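Local coordinates for protein TonB-dependent siderophore receptor (PDB 5NEC) that probably takes up ferric siderophores, and siderophore-drug conjugates, across the outer membrane of Pseudomonas aeruginosa in a TonB-dependent way, at residues K152-G163 with Y174-F182; R331-T339 with K373-T381. All blocks are in the same frame, centred on the assembly; numbering follows the deposited sequence.

Contact 1 of 2, residues K152-G163 with Y174-F182; sequences KQAKAGNFIDGG and YTLDLNQEF
Asn179 and Phe159 face each other as a hydrogen-bonded antiparallel pair, joined by Phe159 N to Asn179 O and by Asn179 N to Phe159 O. The same pattern recurs at Asp161 with Asp177 and at Gly163 with Thr175.

Side-chain hydrogen bonds fasten the preceding loop to this hairpin. The Asn179 amide binds Lys155 twice: OD1 accepts Lys155 N at 3.1 Å, in the carbonyl plane and on a lone pair, while ND2 gives a nearly straight bond to Lys155 O at 3.0 Å. A weak bond runs from ND2 to Gly157 O, so three backbone groups fix the amide's rotation. Further out, Glu181 OE2 accepts Gly157 N at 3.0 Å, on its anti side but tilted well out of the carboxylate plane, and Asn158 OD1 accepts Glu181 N at 2.9 Å.

Nonpolar contact comes from Phe159. With CG between its own backbone N and carbonyl carbon (chi1 61°), the ring lies across Asn179 of the partner strand, whose CB sits over one face, 3.6 Å from the ring centroid, in a CH-pi contact.

Charge pairing completes the set. Lys152 NZ reaches Asp177 OD2 at 3.3 Å from above the carboxylate plane, and also binds Phe122 O; Arg190 forms a second salt bridge to the same oxygen.

Strand 172-182 pairs on its other edge with strand 187-200, and strand 159-167 with strand 724-733, the last of the chain, which bonds to Ile160 and Gly162 and closes the barrel.

Contact 2 of 2, residues R331-T339 with K373-T381; sequences RQNNRVSTT and KRDGYIVDT
The long hairpin of strands 327-354 and 357-379 in the beta-barrel holds this contact, at the end where its regular pairing gives way. Thr338 and Lys373 form a hydrogen-bonded antiparallel pair, with Thr338 N to Lys373 O at 3.0 Å and Lys373 N to Thr338 O at 2.9 Å. At the next such pair, Asp375 N donates to Val336 O at 2.8 Å, but the return bond from Val336 N to Asp375 O is weak.

Beyond Gly376 the strands part, and the axis of strand 377-379 comes no closer than 7.9 Å to that of 331-339. The Asn334 side chain spans the wider separation of the two backbones. With CG between the backbone N and the carbonyl carbon (chi1 72°), its amide reaches the Tyr377 backbone: OD1 accepts Tyr377 N at 2.9 Å, from well above the carbonyl plane, and ND2 gives a longer, bent bond to Tyr377 O at 3.3 Å. ND2 also points at Gln332 OE1, near the plane of its own amide, in a bond modelled as rather short.

Van der Waals contacts surround this bridge. Val336 CG2 touches Tyr377 CE2 at 3.4 Å, and the Asn334 amide stands nearly upright to the ring, at its edge. Gln332, bent at chi2, lays CD against Val379 CG2, while its CB meets Thr381 CG2. Tyr377 OH binds Asp310 on strand 296-316, and Asp375 has its partners in Arg421, Tyr423 and Ala424.

Side chains thus replace main-chain pairing where an antiparallel barrel hairpin splays, within the beta-barrel of a TonB-dependent receptor.

From the N terminus, the chain runs through the plug region and leaves strand 146-151 to enter contact 1, which closes the short hairpin of strands 159-167 and 172-182, with ten residues between its segments, and ties the end of the plug to the first barrel hairpin. The barrel wall then continues through strands 187-200, 206-219, 225-238, 276-291 and 296-316 before contact 2 opens. Contact 2 closes a much longer hairpin, with 33 residues between its segments, nearly all in strand. The two are in series and neither encloses nor crosses the other. The centres of contacts 1 and 2 lie about 40 Å apart and their nearest atoms about 19 Å; the antiparallel strands between them connect the two.

Contact 1 of 2, residues K152-G163 with Y174-F182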
loop_
_atom_site.group_PDB
_atom_site.type_symbol
_atom_site.label_atom_id
_atom_site.label_comp_id
_atom_site.label_asym_id
_atom_site.label_seq_id
_atom_site.Cartn_x
_atom_site.Cartn_y
_atom_site.Cartn_z
ATOM N N LYS A 152 -7.744 -13.772 -0.174
ATOM C CA LYS A 152 -8.533 -14.893 0.332
ATOM C C LYS A 152 -9.042 -15.705 -0.865
ATOM O O LYS A 152 -9.610 -15.127 -1.782
ATOM C CB LYS A 152 -9.718 -14.382 1.134
ATOM C CG LYS A 152 -9.328 -13.776 2.460
ATOM C CD LYS A 152 -10.554 -13.140 3.081
ATOM C CE LYS A 152 -10.215 -12.390 4.346
ATOM N NZ LYS A 152 -11.505 -11.969 4.957
ATOM N N GLN A 153 -8.787 -17.016 -0.862
ATOM C CA GLN A 153 -9.254 -17.949 -1.899
ATOM C C GLN A 153 -10.168 -18.988 -1.260
ATOM O O GLN A 153 -10.049 -19.289 -0.065
ATOM C CB GLN A 153 -8.078 -18.697 -2.569
ATOM C CG GLN A 153 -7.129 -17.847 -3.403
ATOM C CD GLN A 153 -7.775 -17.231 -4.649
ATOM O OE1 GLN A 153 -8.679 -17.810 -5.257
ATOM N NE2 GLN A 153 -7.313 -16.050 -5.023
ATOM N N ALA A 154 -11.069 -19.540 -2.072
ATOM C CA ALA A 154 -11.863 -20.698 -1.659
ATOM C C ALA A 154 -10.916 -21.854 -1.429
ATOM O O ALA A 154 -9.947 -22.023 -2.176
ATOM C CB ALA A 154 -12.905 -21.056 -2.706
ATOM N N LYS A 155 -11.183 -22.602 -0.367
ATOM C CA LYS A 155 -10.273 -23.637 0.115
ATOM C C LYS A 155 -11.065 -24.706 0.866
ATOM O O LYS A 155 -12.303 -24.604 0.969
ATOM C CB LYS A 155 -9.223 -23.008 1.020
ATOM C CG LYS A 155 -9.794 -22.333 2.260
ATOM C CD LYS A 155 -8.726 -21.570 3.032
ATOM C CE LYS A 155 -9.300 -20.993 4.321
ATOM N NZ LYS A 155 -8.238 -20.441 5.203
ATOM N N ALA A 156 -10.373 -25.724 1.380
ATOM C CA ALA A 156 -11.030 -26.756 2.194
ATOM C C ALA A 156 -11.526 -26.168 3.512
ATOM O O ALA A 156 -10.931 -25.227 4.033
ATOM C CB ALA A 156 -10.081 -27.910 2.458
ATOM N N GLY A 157 -12.614 -26.717 4.037
ATOM C CA GLY A 157 -13.255 -26.209 5.258
ATOM C C GLY A 157 -14.649 -25.676 4.970
ATOM O O GLY A 157 -14.972 -25.343 3.827
ATOM N N ASN A 158 -15.489 -25.641 5.997
ATOM C CA ASN A 158 -16.786 -24.991 5.914
ATOM C C ASN A 158 -16.849 -23.962 7.041
ATOM O O ASN A 158 -16.724 -24.328 8.220
ATOM C CB ASN A 158 -17.922 -26.000 6.031
ATOM C CG ASN A 158 -18.028 -26.895 4.818
ATOM O OD1 ASN A 158 -18.559 -26.498 3.786
ATOM N ND2 ASN A 158 -17.517 -28.111 4.932
ATOM N N PHE A 159 -16.997 -22.685 6.675
ATOM C CA PHE A 159 -17.177 -21.628 7.658
ATOM C C PHE A 159 -18.024 -20.477 7.139
ATOM O O PHE A 159 -18.160 -20.275 5.944
ATOM C CB PHE A 159 -15.824 -21.123 8.212
ATOM C CG PHE A 159 -14.886 -20.535 7.175
ATOM C CD1 PHE A 159 -15.016 -19.206 6.761
ATOM C CD2 PHE A 159 -13.844 -21.291 6.646
ATOM C CE1 PHE A 159 -14.144 -18.660 5.820
ATOM C CE2 PHE A 159 -12.977 -20.752 5.706
ATOM C CZ PHE A 159 -13.128 -19.434 5.286
ATOM N N ILE A 160 -18.613 -19.750 8.072
ATOM C CA ILE A 160 -19.357 -18.535 7.792
ATOM C C ILE A 160 -18.846 -17.556 8.830
ATOM O O ILE A 160 -18.999 -17.808 10.023
ATOM C CB ILE A 160 -20.885 -18.735 7.931
ATOM C CG1 ILE A 160 -21.334 -20.008 7.193
ATOM C CG2 ILE A 160 -21.628 -17.520 7.388
ATOM C CD1 ILE A 160 -22.838 -20.267 7.205
ATOM N N ASP A 161 -18.179 -16.493 8.378
ATOM C CA ASP A 161 -17.714 -15.401 9.257
ATOM C C ASP A 161 -18.393 -14.107 8.869
ATOM O O ASP A 161 -18.824 -13.932 7.741
ATOM C CB ASP A 161 -16.196 -15.200 9.188
ATOM C CG ASP A 161 -15.414 -16.422 9.639
ATOM O OD1 ASP A 161 -16.034 -17.471 9.964
ATOM O OD2 ASP A 161 -14.162 -16.319 9.681
ATOM N N GLY A 162 -18.483 -13.197 9.815
ATOM C CA GLY A 162 -19.149 -11.950 9.548
ATOM C C GLY A 162 -18.915 -10.995 10.675
ATOM O O GLY A 162 -18.638 -11.419 11.796
ATOM N N GLY A 163 -19.001 -9.700 10.361
ATOM C CA GLY A 163 -18.807 -8.665 11.357
ATOM C C GLY A 163 -19.510 -7.371 11.028
ATOM O O GLY A 163 -19.770 -7.066 9.864
ATOM N N TYR A 174 -19.835 -3.524 7.314
ATOM C CA TYR A 174 -20.454 -4.852 7.340
ATOM C C TYR A 174 -19.631 -5.768 6.459
ATOM O O TYR A 174 -19.357 -5.422 5.303
ATOM C CB TYR A 174 -21.905 -4.777 6.841
ATOM C CG TYR A 174 -22.731 -3.722 7.553
ATOM C CD1 TYR A 174 -23.405 -4.022 8.728
ATOM C CD2 TYR A 174 -22.810 -2.426 7.066
ATOM C CE1 TYR A 174 -24.149 -3.067 9.396
ATOM C CE2 TYR A 174 -23.562 -1.456 7.716
ATOM C CZ TYR A 174 -24.235 -1.789 8.879
ATOM O OH TYR A 174 -24.967 -0.853 9.565
ATOM N N THR A 175 -19.191 -6.905 7.006
ATOM C CA THR A 175 -18.466 -7.904 6.211
ATOM C C THR A 175 -19.076 -9.287 6.386
ATOM O O THR A 175 -19.679 -9.596 7.404
ATOM C CB THR A 175 -16.962 -7.981 6.551
ATOM O OG1 THR A 175 -16.803 -8.194 7.948
ATOM C CG2 THR A 175 -16.244 -6.716 6.188
ATOM N N LEU A 176 -18.904 -10.107 5.359
ATOM C CA LEU A 176 -19.366 -11.477 5.355
ATOM C C LEU A 176 -18.321 -12.273 4.591
ATOM O O LEU A 176 -17.867 -11.826 3.555
ATOM C CB LEU A 176 -20.748 -11.552 4.704
ATOM C CG LEU A 176 -21.582 -12.824 4.968
ATOM C CD1 LEU A 176 -23.081 -12.545 4.940
ATOM C CD2 LEU A 176 -21.228 -13.934 3.987
ATOM N N ASP A 177 -17.913 -13.417 5.137
ATOM C CA ASP A 177 -16.858 -14.275 4.556
ATOM C C ASP A 177 -17.319 -15.736 4.712
ATOM O O ASP A 177 -17.130 -16.362 5.758
ATOM C CB ASP A 177 -15.499 -14.009 5.238
ATOM C CG ASP A 177 -14.317 -14.760 4.583
ATOM O OD1 ASP A 177 -14.450 -15.356 3.487
ATOM O OD2 ASP A 177 -13.210 -14.750 5.180
ATOM N N LEU A 178 -17.948 -16.240 3.651
ATOM C CA LEU A 178 -18.565 -17.567 3.597
ATOM C C LEU A 178 -17.754 -18.489 2.700
ATOM O O LEU A 178 -17.479 -18.110 1.578
ATOM C CB LEU A 178 -19.972 -17.412 3.029
ATOM C CG LEU A 178 -20.752 -18.693 2.764
ATOM C CD1 LEU A 178 -22.189 -18.516 3.192
ATOM C CD2 LEU A 178 -20.669 -19.132 1.303
ATOM N N ASN A 179 -17.406 -19.688 3.185
ATOM C CA ASN A 179 -16.636 -20.694 2.425
ATOM C C ASN A 179 -17.271 -22.091 2.595
ATOM O O ASN A 179 -17.308 -22.622 3.699
ATOM C CB ASN A 179 -15.164 -20.690 2.873
ATOM C CG ASN A 179 -14.284 -21.630 2.043
ATOM O OD1 ASN A 179 -13.542 -21.199 1.149
ATOM N ND2 ASN A 179 -14.357 -22.932 2.343
ATOM N N GLN A 180 -17.745 -22.682 1.494
ATOM C CA GLN A 180 -18.506 -23.943 1.503
ATOM C C GLN A 180 -17.921 -24.966 0.534
ATOM O O GLN A 180 -17.756 -24.674 -0.644
ATOM C CB GLN A 180 -19.950 -23.668 1.086
ATOM C CG GLN A 180 -20.990 -24.668 1.575
ATOM C CD GLN A 180 -21.906 -24.093 2.648
ATOM O OE1 GLN A 180 -22.398 -22.960 2.542
ATOM N NE2 GLN A 180 -22.152 -24.878 3.684
ATOM N N GLU A 181 -17.625 -26.174 1.022
ATOM C CA GLU A 181 -17.259 -27.288 0.129
ATOM C C GLU A 181 -18.462 -27.775 -0.683
ATOM O O GLU A 181 -19.608 -27.657 -0.247
ATOM C CB GLU A 181 -16.660 -28.448 0.910
ATOM C CG GLU A 181 -15.296 -28.146 1.509
ATOM C CD GLU A 181 -14.648 -29.356 2.191
ATOM O OE1 GLU A 181 -15.279 -30.431 2.270
ATOM O OE2 GLU A 181 -13.489 -29.224 2.667
ATOM N N PHE A 182 -18.185 -28.276 -1.880
ATOM C CA PHE A 182 -19.172 -28.985 -2.702
ATOM C C PHE A 182 -18.443 -30.003 -3.609
ATOM O O PHE A 182 -17.218 -30.161 -3.494
ATOM C CB PHE A 182 -20.077 -28.000 -3.466
ATOM C CG PHE A 182 -19.381 -27.233 -4.575
ATOM C CD1 PHE A 182 -18.494 -26.199 -4.294
ATOM C CD2 PHE A 182 -19.638 -27.531 -5.913
ATOM C CE1 PHE A 182 -17.870 -25.505 -5.324
ATOM C CE2 PHE A 182 -19.008 -26.839 -6.937
ATOM C CZ PHE A 182 -18.129 -25.825 -6.641
#

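Contact 2 of 2, residues R331-T339 with K373-T381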
loop_
_atom_site.group_PDB
_atom_site.type_symbol
_atom_site.label_atom_id
_atom_site.label_comp_id
_atom_site.label_asym_id
_atom_site.label_seq_id
_atom_site.Cartn_x
_atom_site.Cartn_y
_atom_site.Cartn_z
ATOM N N ARG A 331 -8.381 25.992 -5.731
ATOM C CA ARG A 331 -7.897 25.419 -6.966
ATOM C C ARG A 331 -8.483 24.007 -7.094
ATOM O O ARG A 331 -8.636 23.232 -6.125
ATOM C CB ARG A 331 -6.376 25.416 -7.052
ATOM C CG ARG A 331 -5.681 24.115 -7.344
ATOM C CD ARG A 331 -5.684 23.624 -8.773
ATOM N NE ARG A 331 -4.354 23.044 -8.980
ATOM C CZ ARG A 331 -3.977 22.188 -9.924
ATOM N NH1 ARG A 331 -4.808 21.753 -10.867
ATOM N NH2 ARG A 331 -2.727 21.774 -9.913
ATOM N N GLN A 332 -8.772 23.696 -8.328
ATOM C CA GLN A 332 -9.505 22.540 -8.713
ATOM C C GLN A 332 -8.498 21.614 -9.360
ATOM O O GLN A 332 -7.735 22.027 -10.217
ATOM C CB GLN A 332 -10.577 23.033 -9.680
ATOM C CG GLN A 332 -11.176 22.024 -10.579
ATOM C CD GLN A 332 -10.295 21.605 -11.721
ATOM O OE1 GLN A 332 -10.025 20.417 -11.843
ATOM N NE2 GLN A 332 -9.823 22.537 -12.532
ATOM N N ASN A 333 -8.468 20.362 -8.939
ATOM C CA ASN A 333 -7.692 19.362 -9.656
ATOM C C ASN A 333 -8.594 18.186 -9.951
ATOM O O ASN A 333 -9.597 17.966 -9.255
ATOM C CB ASN A 333 -6.494 18.925 -8.833
ATOM C CG ASN A 333 -5.318 18.469 -9.694
ATOM O OD1 ASN A 333 -5.451 18.176 -10.889
ATOM N ND2 ASN A 333 -4.150 18.422 -9.086
ATOM N N ASN A 334 -8.262 17.453 -11.008
ATOM C CA ASN A 334 -9.123 16.372 -11.461
ATOM C C ASN A 334 -8.393 15.327 -12.271
ATOM O O ASN A 334 -7.297 15.559 -12.798
ATOM C CB ASN A 334 -10.292 16.920 -12.283
ATOM C CG ASN A 334 -9.867 17.417 -13.638
ATOM O OD1 ASN A 334 -9.613 16.630 -14.545
ATOM N ND2 ASN A 334 -9.807 18.723 -13.798
ATOM N N ARG A 335 -9.038 14.168 -12.368
ATOM C CA ARG A 335 -8.578 13.096 -13.228
ATOM C C ARG A 335 -9.733 12.157 -13.595
ATOM O O ARG A 335 -10.529 11.754 -12.739
ATOM C CB ARG A 335 -7.464 12.318 -12.558
ATOM C CG ARG A 335 -6.754 11.381 -13.526
ATOM C CD ARG A 335 -5.430 10.846 -13.005
ATOM N NE ARG A 335 -5.408 10.711 -11.544
ATOM C CZ ARG A 335 -6.107 9.821 -10.832
ATOM N NH1 ARG A 335 -6.938 8.951 -11.410
ATOM N NH2 ARG A 335 -5.989 9.829 -9.514
ATOM N N VAL A 336 -9.833 11.864 -14.887
ATOM C CA VAL A 336 -10.705 10.830 -15.400
ATOM C C VAL A 336 -9.821 9.808 -16.090
ATOM O O VAL A 336 -9.045 10.152 -16.977
ATOM C CB VAL A 336 -11.753 11.373 -16.367
ATOM C CG1 VAL A 336 -12.635 10.237 -16.857
ATOM C CG2 VAL A 336 -12.571 12.469 -15.668
ATOM N N SER A 337 -9.951 8.557 -15.677
ATOM C CA SER A 337 -9.019 7.540 -16.079
ATOM C C SER A 337 -9.717 6.191 -16.295
ATOM O O SER A 337 -10.587 5.832 -15.521
ATOM C CB SER A 337 -7.970 7.445 -14.989
ATOM O OG SER A 337 -7.006 6.456 -15.259
ATOM N N THR A 338 -9.362 5.472 -17.363
ATOM C CA THR A 338 -9.784 4.073 -17.537
ATOM C C THR A 338 -8.582 3.238 -17.870
ATOM O O THR A 338 -7.783 3.632 -18.703
ATOM C CB THR A 338 -10.841 3.874 -18.648
ATOM O OG1 THR A 338 -12.007 4.617 -18.315
ATOM C CG2 THR A 338 -11.261 2.395 -18.777
ATOM N N THR A 339 -8.457 2.084 -17.231
ATOM C CA THR A 339 -7.334 1.196 -17.481
ATOM C C THR A 339 -7.821 -0.240 -17.624
ATOM O O THR A 339 -8.685 -0.691 -16.885
ATOM C CB THR A 339 -6.266 1.291 -16.362
ATOM O OG1 THR A 339 -5.802 2.639 -16.265
ATOM C CG2 THR A 339 -5.069 0.447 -16.671
ATOM N N LYS A 373 -6.436 5.214 -20.680
ATOM C CA LYS A 373 -7.019 6.406 -21.259
ATOM C C LYS A 373 -7.054 7.453 -20.169
ATOM O O LYS A 373 -7.772 7.270 -19.203
ATOM C CB LYS A 373 -8.429 6.108 -21.751
ATOM C CG LYS A 373 -8.458 4.993 -22.771
ATOM C CD LYS A 373 -9.837 4.850 -23.425
ATOM C CE LYS A 373 -9.757 4.207 -24.820
ATOM N NZ LYS A 373 -10.249 2.795 -24.840
ATOM N N ARG A 374 -6.274 8.526 -20.321
ATOM C CA ARG A 374 -6.277 9.641 -19.356
ATOM C C ARG A 374 -6.978 10.872 -19.943
ATOM O O ARG A 374 -6.561 11.397 -20.957
ATOM C CB ARG A 374 -4.851 9.981 -18.880
ATOM C CG ARG A 374 -4.850 10.958 -17.678
ATOM C CD ARG A 374 -3.493 11.367 -17.100
ATOM N NE ARG A 374 -2.558 11.914 -18.102
ATOM C CZ ARG A 374 -2.510 13.176 -18.548
ATOM N NH1 ARG A 374 -3.360 14.108 -18.114
ATOM N NH2 ARG A 374 -1.592 13.509 -19.466
ATOM N N ASP A 375 -8.056 11.316 -19.308
ATOM C CA ASP A 375 -8.769 12.538 -19.705
ATOM C C ASP A 375 -8.912 13.438 -18.459
ATOM O O ASP A 375 -8.204 13.251 -17.497
ATOM C CB ASP A 375 -10.125 12.169 -20.335
ATOM C CG ASP A 375 -10.702 13.298 -21.238
ATOM O OD1 ASP A 375 -9.976 13.806 -22.115
ATOM O OD2 ASP A 375 -11.889 13.685 -21.066
ATOM N N GLY A 376 -9.791 14.428 -18.489
ATOM C CA GLY A 376 -10.042 15.286 -17.349
ATOM C C GLY A 376 -11.230 16.197 -17.587
ATOM O O GLY A 376 -12.020 15.954 -18.487
ATOM N N TYR A 377 -11.343 17.240 -16.768
ATOM C CA TYR A 377 -12.396 18.236 -16.854
ATOM C C TYR A 377 -11.778 19.616 -17.096
ATOM O O TYR A 377 -10.625 19.827 -16.796
ATOM C CB TYR A 377 -13.201 18.298 -15.551
ATOM C CG TYR A 377 -14.005 17.071 -15.226
ATOM C CD1 TYR A 377 -15.291 16.884 -15.757
ATOM C CD2 TYR A 377 -13.504 16.096 -14.370
ATOM C CE1 TYR A 377 -16.044 15.755 -15.462
ATOM C CE2 TYR A 377 -14.246 14.961 -14.067
ATOM C CZ TYR A 377 -15.512 14.792 -14.621
ATOM O OH TYR A 377 -16.238 13.676 -14.292
ATOM N N ILE A 378 -12.558 20.525 -17.669
ATOM C CA ILE A 378 -12.230 21.924 -17.805
ATOM C C ILE A 378 -13.171 22.639 -16.861
ATOM O O ILE A 378 -14.377 22.485 -16.977
ATOM C CB ILE A 378 -12.501 22.425 -19.247
ATOM C CG1 ILE A 378 -11.607 21.712 -20.259
ATOM C CG2 ILE A 378 -12.340 23.941 -19.365
ATOM C CD1 ILE A 378 -12.278 21.624 -21.614
ATOM N N VAL A 379 -12.624 23.413 -15.931
ATOM C CA VAL A 379 -13.411 23.979 -14.831
ATOM C C VAL A 379 -13.092 25.470 -14.675
ATOM O O VAL A 379 -11.937 25.852 -14.636
ATOM C CB VAL A 379 -13.106 23.290 -13.494
ATOM C CG1 VAL A 379 -14.052 23.771 -12.397
ATOM C CG2 VAL A 379 -13.167 21.769 -13.625
ATOM N N ASP A 380 -14.117 26.305 -14.573
ATOM C CA ASP A 380 -13.916 27.720 -14.304
ATOM C C ASP A 380 -13.725 27.960 -12.802
ATOM O O ASP A 380 -14.680 27.850 -12.026
ATOM C CB ASP A 380 -15.120 28.524 -14.811
ATOM C CG ASP A 380 -14.893 30.033 -14.774
ATOM O OD1 ASP A 380 -13.755 30.501 -14.478
ATOM O OD2 ASP A 380 -15.885 30.737 -15.070
ATOM N N THR A 381 -12.492 28.286 -12.407
ATOM C CA THR A 381 -12.192 28.729 -11.047
ATOM C C THR A 381 -11.704 30.207 -10.936
ATOM O O THR A 381 -11.039 30.579 -9.966
ATOM C CB THR A 381 -11.149 27.808 -10.410
ATOM O OG1 THR A 381 -9.983 27.812 -11.228
ATOM C CG2 THR A 381 -11.713 26.371 -10.257
#